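Local coordinates for protein 2-hydroxyhepta-2,4-diene-1,7-dioate isomerase (Mycobacterium abscessus, PDB 3RR6) that is of unproven function but probably binds a metal ion and works as an isomerase or acetylpyruvate hydrolase of the fumarylacetoacetate hydrolase family, at residues D14-V19 with R57-I62; A37-P40 with P44-T47; L104-P109 with N148-R153; I62-V67 with T97-P102; V115-E120 with D244-T249. One frame throughout, in Å; residues are numbered along the deposited sequence.

Contact 1 (D14-V19 with R57-I62); sequences DGVAFV and RLLAPI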
# COMPACT_ATOMS: atom_id res chain seq x y z
N ASP A 14 13.93 -22.29 5.01
CA ASP A 14 15.11 -22.32 4.15
C ASP A 14 15.55 -20.93 3.70
O ASP A 14 16.40 -20.81 2.81
CB ASP A 14 14.83 -23.20 2.92
CG ASP A 14 14.19 -24.53 3.27
OD1 ASP A 14 14.89 -25.40 3.83
OD2 ASP A 14 12.99 -24.71 2.99
N GLY A 15 14.98 -19.88 4.30
CA GLY A 15 15.37 -18.49 4.02
C GLY A 15 14.26 -17.65 3.41
O GLY A 15 13.12 -18.10 3.31
N VAL A 16 14.62 -16.43 3.00
CA VAL A 16 13.67 -15.46 2.44
C VAL A 16 13.61 -15.58 0.91
O VAL A 16 14.64 -15.77 0.26
CB VAL A 16 14.07 -14.03 2.82
CG1 VAL A 16 13.24 -12.98 2.06
CG2 VAL A 16 13.94 -13.83 4.33
N ALA A 17 12.41 -15.46 0.34
CA ALA A 17 12.21 -15.70 -1.09
C ALA A 17 11.08 -14.84 -1.67
O ALA A 17 10.12 -14.52 -0.98
CB ALA A 17 11.89 -17.17 -1.33
N PHE A 18 11.22 -14.49 -2.95
CA PHE A 18 10.16 -13.87 -3.72
C PHE A 18 9.38 -15.02 -4.34
O PHE A 18 9.98 -15.95 -4.90
CB PHE A 18 10.74 -12.93 -4.80
CG PHE A 18 9.73 -12.04 -5.47
CD1 PHE A 18 9.10 -11.03 -4.77
CD2 PHE A 18 9.43 -12.19 -6.83
CE1 PHE A 18 8.18 -10.19 -5.40
CE2 PHE A 18 8.52 -11.35 -7.45
CZ PHE A 18 7.89 -10.36 -6.73
N VAL A 19 8.05 -14.97 -4.23
CA VAL A 19 7.20 -16.10 -4.58
C VAL A 19 5.95 -15.72 -5.36
O VAL A 19 5.47 -14.59 -5.29
CB VAL A 19 6.74 -16.87 -3.32
CG1 VAL A 19 7.92 -17.55 -2.65
CG2 VAL A 19 6.02 -15.92 -2.32
N ARG A 57 5.85 -17.51 6.36
CA ARG A 57 5.41 -16.23 6.89
C ARG A 57 5.51 -15.16 5.80
O ARG A 57 6.59 -14.92 5.28
CB ARG A 57 6.29 -15.83 8.08
CG ARG A 57 5.71 -14.69 8.91
CD ARG A 57 6.52 -14.44 10.17
NE ARG A 57 7.69 -13.60 9.92
CZ ARG A 57 8.95 -14.04 9.94
NH1 ARG A 57 9.21 -15.31 10.21
NH2 ARG A 57 9.95 -13.20 9.71
N LEU A 58 4.38 -14.54 5.49
CA LEU A 58 4.33 -13.45 4.52
C LEU A 58 5.03 -12.22 5.08
O LEU A 58 4.83 -11.84 6.24
CB LEU A 58 2.88 -13.08 4.17
CG LEU A 58 2.10 -14.08 3.31
CD1 LEU A 58 0.61 -13.74 3.30
CD2 LEU A 58 2.67 -14.10 1.90
N LEU A 59 5.86 -11.61 4.24
CA LEU A 59 6.57 -10.37 4.54
C LEU A 59 5.97 -9.25 3.69
O LEU A 59 5.04 -9.49 2.92
CB LEU A 59 8.05 -10.53 4.19
CG LEU A 59 8.76 -11.73 4.81
CD1 LEU A 59 10.18 -11.83 4.30
CD2 LEU A 59 8.73 -11.63 6.34
N ALA A 60 6.50 -8.03 3.79
CA ALA A 60 6.12 -7.00 2.83
C ALA A 60 6.44 -7.54 1.43
O ALA A 60 7.47 -8.18 1.25
CB ALA A 60 6.87 -5.70 3.07
N PRO A 61 5.55 -7.31 0.46
CA PRO A 61 5.66 -8.07 -0.80
C PRO A 61 6.71 -7.61 -1.81
O PRO A 61 6.88 -8.26 -2.85
CB PRO A 61 4.26 -7.94 -1.41
CG PRO A 61 3.73 -6.67 -0.84
CD PRO A 61 4.24 -6.65 0.57
N ILE A 62 7.38 -6.50 -1.54
CA ILE A 62 8.33 -5.93 -2.48
C ILE A 62 9.37 -5.12 -1.72
O ILE A 62 9.10 -4.62 -0.62
CB ILE A 62 7.59 -5.05 -3.52
CG1 ILE A 62 8.40 -4.89 -4.80
CG2 ILE A 62 7.22 -3.70 -2.92
CD1 ILE A 62 8.22 -6.03 -5.76
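F18 and V16, two residues apart on strand 15-22, meet the chain at 57-62 in quite different ways. The tighter end belongs to F18. With CG anti to the backbone N (chi1 -169°), its ring lies alongside the I62 side chain, both pointing the same way. One corner of the ring does the work: F18 CE1 lies 3.5 Å from P61 O and 4.2 Å from I62 CD1. The carbonyl oxygen stands at the ring edge, in its plane, where the slightly positive ring hydrogens are a tolerable neighbour. P61 O is buried here and finds no hydrogen-bonding partner in the model, so this weak electrostatic fit is probably all the aromatic edge can offer it. At the other end the packing is looser. V16 CG1 touches L59 CD1 at 4.0 Å, the two branched chains crossing obliquely. V16 lies at the solvent-exposed margin, and aliphatic methyl groups suit such a place, since they need no polar partner. The interface is small, 155 Å², with no hydrogen bond or salt bridge between the segments. The two segments are not direct sheet partners, because strand 6-12 runs between them and pairs with both: A17 bonds to I10, and R57 to A11. R9 lies against V16, F18 and L59, while I178 of strand 172-179 backs P61 and I62.

Contact 2 (A37-P40 with P44-T47); sequences AEHP and PTFT. With EDO (1,2-ethanediol), chain L.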
# COMPACT_ATOMS: atom_id res chain seq x y z
N ALA A 37 12.80 -17.65 -9.55
CA ALA A 37 14.22 -17.60 -9.86
C ALA A 37 14.61 -16.26 -10.46
O ALA A 37 15.47 -15.55 -9.92
CB ALA A 37 14.59 -18.75 -10.82
N GLU A 38 14.01 -15.91 -11.60
CA GLU A 38 14.38 -14.71 -12.34
C GLU A 38 13.17 -13.99 -12.91
O GLU A 38 12.06 -14.54 -12.97
CB GLU A 38 15.32 -15.07 -13.50
CG GLU A 38 16.68 -15.59 -13.07
CD GLU A 38 17.55 -15.91 -14.27
OE1 GLU A 38 18.16 -14.98 -14.85
OE2 GLU A 38 17.61 -17.10 -14.64
N HIS A 39 13.41 -12.74 -13.32
CA HIS A 39 12.42 -11.91 -14.03
C HIS A 39 11.18 -11.62 -13.19
O HIS A 39 10.06 -11.78 -13.67
CB HIS A 39 12.04 -12.55 -15.37
CG HIS A 39 13.20 -13.12 -16.12
ND1 HIS A 39 14.29 -12.37 -16.48
CD2 HIS A 39 13.44 -14.38 -16.55
CE1 HIS A 39 15.16 -13.14 -17.12
NE2 HIS A 39 14.66 -14.36 -17.17
N PRO A 40 11.37 -11.17 -11.94
CA PRO A 40 10.23 -10.88 -11.07
C PRO A 40 9.26 -9.83 -11.63
O PRO A 40 8.05 -9.89 -11.35
CB PRO A 40 10.88 -10.38 -9.78
CG PRO A 40 12.21 -9.88 -10.19
CD PRO A 40 12.65 -10.78 -11.31
N PRO A 44 7.87 -14.30 -14.78
CA PRO A 44 8.77 -14.96 -13.84
C PRO A 44 9.04 -16.42 -14.18
O PRO A 44 8.16 -17.10 -14.71
CB PRO A 44 8.02 -14.87 -12.51
CG PRO A 44 7.10 -13.69 -12.67
CD PRO A 44 6.67 -13.77 -14.10
N THR A 45 10.26 -16.86 -13.90
CA THR A 45 10.61 -18.27 -13.94
C THR A 45 10.79 -18.74 -12.52
O THR A 45 10.89 -17.92 -11.60
CB THR A 45 11.91 -18.51 -14.72
OG1 THR A 45 12.98 -17.79 -14.11
CG2 THR A 45 11.75 -18.06 -16.18
N PHE A 46 10.83 -20.06 -12.33
CA PHE A 46 10.80 -20.65 -11.00
C PHE A 46 12.02 -21.54 -10.74
O PHE A 46 12.54 -22.18 -11.64
CB PHE A 46 9.49 -21.44 -10.85
CG PHE A 46 8.27 -20.58 -11.06
CD1 PHE A 46 7.85 -19.70 -10.07
CD2 PHE A 46 7.58 -20.62 -12.26
CE1 PHE A 46 6.75 -18.89 -10.27
CE2 PHE A 46 6.46 -19.80 -12.46
CZ PHE A 46 6.06 -18.94 -11.46
N THR A 47 12.46 -21.57 -9.48
CA THR A 47 13.61 -22.40 -9.09
C THR A 47 13.24 -23.87 -8.92
O THR A 47 14.10 -24.76 -9.02
CB THR A 47 14.20 -21.93 -7.74
OG1 THR A 47 13.24 -22.14 -6.71
CG2 THR A 47 14.60 -20.46 -7.79
C1 EDO L . 14.18 -13.57 -6.52
O1 EDO L . 14.49 -13.16 -5.18
C2 EDO L . 13.95 -12.36 -7.41
O2 EDO L . 14.54 -12.61 -8.70
O HOH W 1 15.31 -18.06 -15.66
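A37 and T47 press their methyl groups together, with A37 CB only 3.5 Å from T47 CG2, tighter than usual for two carbons. Alanine suits this spot because its side chain points toward the returning strand, where so close an approach leaves little room. T47 turns its methyl inward, while its hydroxyl bonds to E35. T45 divides its two branches between E38 and H39. Its OG1 stands between the backbone N and the carbonyl carbon (chi1 59°), which brings it over E38, where it accepts a weak bond from E38 N at 3.3 Å. A water joins this same hydroxyl to E38 OE2, to which it donates at 2.7 Å. The other branch, T45 CG2, comes to the edge of the imidazole at H39 CD2, and one face of that ring rests on E38 CB. The P44 ring packs on the H39 carbonyl, with P44 CG 3.7 Å from H39 O. The chains run nearly antiparallel, and T45 faces two residues at once: A37 N gives a hydrogen bond to T45 O (2.8 Å), while T45 N gives a straight one (167°) to E38 O at 3.1 Å. With the backbone angles of A37 and E38, this is the pattern of a classic beta bulge, at the neck of a hairpin-like loop. P44 CA-H adds a contact to E38 O at 3.4 Å. An ethanediol, probably from crystallisation, bonds weakly to A37 O. The chemistry suits a surface loop: main-chain bonds set the turn, and the polar side chains close it through a hydroxyl and water.

Contact 3 (L104-P109 with N148-R153); sequences LPIQLP and NDVSAR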
# COMPACT_ATOMS: atom_id res chain seq x y z
N LEU A 104 3.07 -7.93 11.60
CA LEU A 104 4.06 -7.26 12.46
C LEU A 104 3.41 -6.06 13.13
O LEU A 104 2.53 -5.42 12.55
CB LEU A 104 5.29 -6.80 11.66
CG LEU A 104 6.34 -7.84 11.31
CD1 LEU A 104 7.37 -7.19 10.39
CD2 LEU A 104 7.01 -8.38 12.56
N PRO A 105 3.83 -5.73 14.36
CA PRO A 105 3.16 -4.62 15.03
C PRO A 105 3.54 -3.25 14.49
O PRO A 105 4.70 -2.97 14.18
CB PRO A 105 3.60 -4.77 16.49
CG PRO A 105 4.80 -5.60 16.47
CD PRO A 105 4.74 -6.46 15.25
N ILE A 106 2.53 -2.40 14.36
CA ILE A 106 2.73 -0.96 14.26
C ILE A 106 3.16 -0.49 15.64
O ILE A 106 2.42 -0.66 16.62
CB ILE A 106 1.44 -0.26 13.80
CG1 ILE A 106 1.03 -0.71 12.40
CG2 ILE A 106 1.62 1.26 13.83
CD1 ILE A 106 -0.42 -0.44 12.10
N GLN A 107 4.36 0.08 15.73
CA GLN A 107 4.93 0.52 17.00
C GLN A 107 4.69 2.01 17.20
O GLN A 107 5.27 2.84 16.48
CB GLN A 107 6.43 0.23 17.05
CG GLN A 107 6.79 -1.25 17.06
CD GLN A 107 6.50 -1.94 18.38
OE1 GLN A 107 6.12 -1.31 19.37
NE2 GLN A 107 6.67 -3.26 18.39
N LEU A 108 3.84 2.36 18.16
CA LEU A 108 3.53 3.76 18.40
C LEU A 108 4.71 4.43 19.11
O LEU A 108 5.11 3.98 20.19
CB LEU A 108 2.25 3.90 19.21
CG LEU A 108 1.00 3.25 18.61
CD1 LEU A 108 -0.21 3.58 19.49
CD2 LEU A 108 0.77 3.71 17.17
N PRO A 109 5.26 5.49 18.51
CA PRO A 109 6.43 6.17 19.07
C PRO A 109 6.14 6.85 20.39
O PRO A 109 5.06 7.40 20.57
CB PRO A 109 6.73 7.25 18.01
CG PRO A 109 6.10 6.81 16.82
CD PRO A 109 4.89 6.06 17.21
N ASN A 148 -1.23 0.96 4.51
CA ASN A 148 -1.81 1.73 5.61
C ASN A 148 -0.88 2.91 5.86
O ASN A 148 0.25 2.73 6.33
CB ASN A 148 -1.93 0.82 6.84
CG ASN A 148 -2.78 1.39 7.96
OD1 ASN A 148 -3.09 2.58 7.99
ND2 ASN A 148 -3.15 0.53 8.92
N ASP A 149 -1.31 4.12 5.50
CA ASP A 149 -0.49 5.33 5.66
C ASP A 149 -0.65 5.83 7.09
O ASP A 149 -1.34 6.81 7.37
CB ASP A 149 -0.90 6.40 4.64
CG ASP A 149 -0.05 7.68 4.72
OD1 ASP A 149 0.97 7.73 5.44
OD2 ASP A 149 -0.40 8.66 4.03
N VAL A 150 0.02 5.13 8.01
CA VAL A 150 -0.09 5.44 9.43
C VAL A 150 0.55 6.81 9.68
O VAL A 150 1.62 7.12 9.15
CB VAL A 150 0.58 4.36 10.31
CG1 VAL A 150 0.42 4.70 11.81
CG2 VAL A 150 -0.02 2.96 10.03
N SER A 151 -0.14 7.64 10.47
CA SER A 151 0.22 9.06 10.59
C SER A 151 0.08 9.57 12.02
O SER A 151 -1.00 9.43 12.62
CB SER A 151 -0.71 9.90 9.70
OG SER A 151 -0.71 9.44 8.35
N ALA A 152 1.13 10.19 12.55
CA ALA A 152 1.07 10.88 13.84
C ALA A 152 0.54 12.29 13.64
O ALA A 152 1.28 13.21 13.25
CB ALA A 152 2.45 10.89 14.51
N ARG A 153 -0.76 12.46 13.89
CA ARG A 153 -1.43 13.74 13.63
C ARG A 153 -0.82 14.88 14.45
O ARG A 153 -0.77 16.02 13.98
CB ARG A 153 -2.94 13.63 13.93
CG ARG A 153 -3.69 12.49 13.25
CD ARG A 153 -3.56 12.46 11.73
NE ARG A 153 -4.13 13.64 11.07
CZ ARG A 153 -5.35 13.72 10.53
NH1 ARG A 153 -6.18 12.68 10.55
NH2 ARG A 153 -5.74 14.85 9.95
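I106 and V150 carry most of the contact between the short strand 106-107 and the break in strand 141-152; the two segments share no hydrogen bond, and the V150 side is unusual in its backbone: the residue before it, D149, is the centre of an inverse gamma turn. The turn is marked by a weak bond from V150 N to N148 O (2.9 Å). After it the V150 side chain faces I106, and the two reach toward each other tip to tip. I106 CD1 meets V150 CG2 at 4.0 Å, and I106 CG2 meets V150 CG1 at 4.2 Å, so each methyl of the valine has a partner. With I106 CG1 beside the backbone N (chi1 -63°) and the chain extended beyond it, CD1 also comes within 4.3 Å of N148 ND2, while the amide oxygen of N148 accepts a hydrogen bond from E118 N. Beta-branched residues suit this place, being stiff and apolar in a buried position. The contact bridges two layers of the fumarylacetoacetate hydrolase fold: strand 106-107 edges the five-stranded sheet beside strand 254-261, and strand 141-152 pairs with strands 115-125 and 172-179. P173 lies against I106, N148 and V150 alike. Beyond V150 the polar groups are gripped: S151 OG donates to D149 O at 2.9 Å, from well above the carbonyl plane (43°), and also bonds to K166 NZ. The D149 carboxylate itself makes salt bridges to K94 and K166. A152 then takes the N-cap position before helix 153-159.

Contact 4 (I62-V67 with T97-P102); sequences ILASKV and TSIIGP. With EDO (1,2-ethanediol), chain P.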
# COMPACT_ATOMS: atom_id res chain seq x y z
N ILE A 62 7.38 -6.50 -1.54
CA ILE A 62 8.33 -5.93 -2.48
C ILE A 62 9.37 -5.12 -1.72
O ILE A 62 9.10 -4.62 -0.62
CB ILE A 62 7.59 -5.05 -3.52
CG1 ILE A 62 8.40 -4.89 -4.80
CG2 ILE A 62 7.22 -3.70 -2.92
CD1 ILE A 62 8.22 -6.03 -5.76
N LEU A 63 10.57 -5.02 -2.29
CA LEU A 63 11.61 -4.13 -1.80
C LEU A 63 11.51 -2.83 -2.59
O LEU A 63 11.89 -2.77 -3.76
CB LEU A 63 12.98 -4.79 -2.00
CG LEU A 63 13.17 -6.12 -1.26
CD1 LEU A 63 14.56 -6.70 -1.59
CD2 LEU A 63 12.98 -5.92 0.23
N ALA A 64 10.93 -1.81 -1.96
CA ALA A 64 10.69 -0.51 -2.59
C ALA A 64 11.82 0.46 -2.31
O ALA A 64 12.28 0.54 -1.17
CB ALA A 64 9.37 0.11 -2.07
N SER A 65 12.26 1.19 -3.33
CA SER A 65 13.27 2.23 -3.09
C SER A 65 12.66 3.44 -2.38
O SER A 65 13.32 4.08 -1.57
CB SER A 65 13.99 2.64 -4.38
OG SER A 65 13.31 3.65 -5.09
N LYS A 66 11.40 3.73 -2.67
CA LYS A 66 10.67 4.81 -2.02
C LYS A 66 9.19 4.51 -2.06
O LYS A 66 8.74 3.69 -2.88
CB LYS A 66 10.96 6.17 -2.68
CG LYS A 66 10.59 6.27 -4.16
CD LYS A 66 10.95 7.65 -4.71
CE LYS A 66 10.89 7.76 -6.23
NZ LYS A 66 11.83 6.85 -6.95
N VAL A 67 8.46 5.14 -1.15
CA VAL A 67 7.01 5.11 -1.10
C VAL A 67 6.54 6.54 -1.31
O VAL A 67 6.90 7.44 -0.55
CB VAL A 67 6.46 4.58 0.25
CG1 VAL A 67 4.94 4.62 0.27
CG2 VAL A 67 6.99 3.17 0.53
N THR A 97 12.18 2.53 5.10
CA THR A 97 12.37 2.04 6.44
C THR A 97 11.07 2.02 7.25
O THR A 97 11.03 1.43 8.34
CB THR A 97 13.42 2.90 7.17
OG1 THR A 97 13.10 4.28 6.97
CG2 THR A 97 14.82 2.62 6.60
N SER A 98 10.00 2.63 6.74
CA SER A 98 8.71 2.60 7.44
C SER A 98 7.90 1.34 7.11
O SER A 98 6.93 1.03 7.79
CB SER A 98 7.88 3.85 7.13
OG SER A 98 7.48 3.91 5.77
N ILE A 99 8.31 0.60 6.08
CA ILE A 99 7.54 -0.54 5.60
C ILE A 99 7.63 -1.71 6.58
O ILE A 99 8.71 -2.02 7.11
CB ILE A 99 8.01 -0.98 4.19
CG1 ILE A 99 7.74 0.13 3.18
CG2 ILE A 99 7.28 -2.26 3.76
CD1 ILE A 99 8.39 -0.07 1.81
N ILE A 100 6.47 -2.31 6.86
CA ILE A 100 6.37 -3.61 7.53
C ILE A 100 5.34 -4.46 6.79
O ILE A 100 4.45 -3.93 6.12
CB ILE A 100 5.99 -3.51 9.03
CG1 ILE A 100 4.70 -2.71 9.24
CG2 ILE A 100 7.15 -2.91 9.84
CD1 ILE A 100 4.12 -2.84 10.68
N GLY A 101 5.48 -5.78 6.90
CA GLY A 101 4.53 -6.70 6.29
C GLY A 101 3.37 -7.05 7.19
O GLY A 101 3.26 -6.55 8.31
N PRO A 102 2.48 -7.95 6.71
CA PRO A 102 1.35 -8.42 7.50
C PRO A 102 1.75 -9.00 8.85
O PRO A 102 2.75 -9.70 8.96
CB PRO A 102 0.75 -9.54 6.64
CG PRO A 102 1.21 -9.26 5.28
CD PRO A 102 2.54 -8.59 5.39
C1 EDO P . 11.06 -7.99 -4.91
O1 EDO P . 11.49 -6.64 -4.66
C2 EDO P . 11.33 -8.37 -6.36
O2 EDO P . 12.57 -9.07 -6.47
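I99 sets its CG1 beside its own backbone N (chi1 -64°) and keeps the chain extended beyond (chi2 169°), which carries CD1 across to the loop at 62-67. V67, whose CG1 lies anti to the backbone N, swings its other methyl, CG2, to meet it. V67 CG2 sits 3.8 Å from I99 CD1 and 4.1 Å from I99 CG1, touching the end of the isoleucine from the flank. On the same methyl closes A64, whose CB lies 4.0 Å from I99 CD1. I99 thus ends in a niche between a small alanine and a valine: the small alanine lets the isoleucine end come close, and the branched valine packs against its flank. The contact buries only 119 Å², nearly all between aliphatic side chains. It joins the linker that leads from the N-terminal part of the chain into strand 67-70 with the short strand 99-100, which runs parallel to strand 172-179 in the fumarylacetoacetate hydrolase fold. A64 and V67 lean on strand 228-230, through V228 and L230, and I99 leans on L174. On the outer side of the linker the residues are polar and otherwise engaged: K66 NZ forms a salt bridge with D227, which also binds S65 OG. Further back, L63 N donates a nearly straight bond (170°) to O1 of an ethanediol, 3.0 Å away, and I62 CD1 lies 3.5 Å from the same oxygen. This molecule probably comes from the crystallisation liquor.

Contact 5 (V115-E120 with D244-T249); sequences VHHEGE and DTVSVT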
# COMPACT_ATOMS: atom_id res chain seq x y z
N VAL A 115 -2.15 8.87 16.83
CA VAL A 115 -1.75 8.15 15.62
C VAL A 115 -2.99 7.59 14.93
O VAL A 115 -3.82 6.97 15.59
CB VAL A 115 -0.76 7.01 15.95
CG1 VAL A 115 -0.39 6.23 14.68
CG2 VAL A 115 0.51 7.59 16.59
N HIS A 116 -3.12 7.83 13.63
CA HIS A 116 -4.30 7.42 12.87
C HIS A 116 -3.99 6.41 11.78
O HIS A 116 -2.89 6.41 11.22
CB HIS A 116 -4.94 8.65 12.21
CG HIS A 116 -5.63 9.55 13.17
ND1 HIS A 116 -6.53 10.51 12.76
CD2 HIS A 116 -5.58 9.64 14.52
CE1 HIS A 116 -6.99 11.16 13.82
NE2 HIS A 116 -6.43 10.65 14.90
N HIS A 117 -4.98 5.56 11.49
CA HIS A 117 -4.95 4.66 10.34
C HIS A 117 -5.44 5.36 9.08
O HIS A 117 -6.34 6.20 9.13
CB HIS A 117 -5.84 3.42 10.58
CG HIS A 117 -7.27 3.74 10.91
ND1 HIS A 117 -8.19 4.14 9.96
CD2 HIS A 117 -7.94 3.71 12.09
CE1 HIS A 117 -9.36 4.36 10.55
NE2 HIS A 117 -9.24 4.10 11.84
N GLU A 118 -4.89 4.94 7.94
CA GLU A 118 -5.32 5.44 6.62
C GLU A 118 -5.19 4.30 5.61
O GLU A 118 -4.12 4.06 5.05
CB GLU A 118 -4.48 6.66 6.19
CG GLU A 118 -4.62 7.84 7.16
CD GLU A 118 -3.93 9.12 6.73
OE1 GLU A 118 -3.39 9.19 5.62
OE2 GLU A 118 -3.93 10.07 7.56
N GLY A 119 -6.29 3.56 5.40
CA GLY A 119 -6.24 2.42 4.49
C GLY A 119 -6.19 2.89 3.05
O GLY A 119 -6.93 3.80 2.68
N GLU A 120 -5.32 2.28 2.24
CA GLU A 120 -5.10 2.74 0.85
C GLU A 120 -4.82 1.60 -0.12
O GLU A 120 -4.22 0.59 0.23
CB GLU A 120 -3.93 3.73 0.78
CG GLU A 120 -3.94 4.74 1.93
CD GLU A 120 -3.33 6.08 1.63
OE1 GLU A 120 -2.77 6.30 0.54
OE2 GLU A 120 -3.48 6.97 2.50
N ASP A 244 -4.83 -2.42 19.92
CA ASP A 244 -5.74 -2.54 18.77
C ASP A 244 -5.19 -3.49 17.72
O ASP A 244 -3.99 -3.76 17.69
CB ASP A 244 -5.95 -1.19 18.07
CG ASP A 244 -6.86 -0.23 18.83
OD1 ASP A 244 -7.52 -0.63 19.81
OD2 ASP A 244 -6.91 0.94 18.40
N THR A 245 -6.08 -4.01 16.88
CA THR A 245 -5.69 -4.62 15.60
C THR A 245 -6.40 -3.83 14.51
O THR A 245 -7.60 -3.59 14.61
CB THR A 245 -6.08 -6.11 15.51
OG1 THR A 245 -5.30 -6.84 16.47
CG2 THR A 245 -5.79 -6.67 14.12
N VAL A 246 -5.64 -3.41 13.51
CA VAL A 246 -6.19 -2.65 12.40
C VAL A 246 -5.98 -3.43 11.11
O VAL A 246 -4.88 -3.92 10.84
CB VAL A 246 -5.60 -1.21 12.31
CG1 VAL A 246 -4.08 -1.22 12.23
CG2 VAL A 246 -6.21 -0.43 11.13
N SER A 247 -7.05 -3.57 10.34
CA SER A 247 -6.97 -4.28 9.08
C SER A 247 -7.56 -3.46 7.96
O SER A 247 -8.48 -2.66 8.16
CB SER A 247 -7.68 -5.63 9.16
OG SER A 247 -9.08 -5.48 9.24
N VAL A 248 -7.00 -3.63 6.77
CA VAL A 248 -7.47 -2.97 5.57
C VAL A 248 -7.73 -4.07 4.56
O VAL A 248 -6.86 -4.89 4.29
CB VAL A 248 -6.43 -1.97 5.02
CG1 VAL A 248 -6.99 -1.22 3.81
CG2 VAL A 248 -5.99 -0.96 6.11
N THR A 249 -8.93 -4.08 4.00
CA THR A 249 -9.35 -5.11 3.05
C THR A 249 -9.68 -4.43 1.72
O THR A 249 -10.40 -3.44 1.67
CB THR A 249 -10.56 -5.90 3.59
OG1 THR A 249 -10.20 -6.54 4.83
CG2 THR A 249 -11.03 -6.95 2.58
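V248 and V246 reach from strand 245-250 to strand 115-125, and van der Waals packing is all that joins the two segments. V248 meets the glycine: G119 CA is touched at 3.8 Å by V248 CG1 and at 3.8 Å by V248 CG2, so the valine straddles the bare alpha carbon. Glycine suits the place: with no side chain to direct toward V248, it lets both valine methyls approach its alpha carbon. The same methyl, V248 CG1, also lies 4.2 Å from E120 N. Two residues back, V246 CG2 touches H117 CB at 3.9 Å and approaches the imidazole obliquely. CG2, anti to the backbone N of V246, is the branch that reaches H117. The polar interactions all lead to other parts of the chain. G119 N bonds to Q199 OE1 and G119 O to T233 OG1, which satisfies the main chain beside V248, and H117 NE2 has a weak bond to R198. E120 OE1 accepts from G232 N. Main-chain bonds tie E118 to D149 on the neighbouring strand 141-152. E118 and E120 turn their side-chain roots away from V246 and V248, so the valines back the strand while the two acids face the other way. A Glu-x-Glu pair followed later by an aspartate is the metal-binding signature of the fumarylacetoacetate hydrolase family; E118, E120 and D149 fit it and probably form that site here, although no metal is modelled at these residues.

From the N terminus, contact 1 closes a long loop within the N-terminal part, and contact 2 closes a much shorter one inside it; P40 packs on the F18 ring where they touch. Contact 4 follows in series, sharing I62 with contact 1 and closing a 29-residue loop with strands 67-70 and 91-94; A60 packs on I99, so the linker joins the N-terminal strands to the C-terminal part. Contact 3, reached by I100 around P105, closes a 38-residue loop containing strand 115-125. Contacts 3 and 5 cross, and neighbouring strands 115-125 and 141-152 link them. Contact 5 closes the longest loop, tying strand 115-125 to the sheet that includes strands 106-107, 254-261 and 245-250.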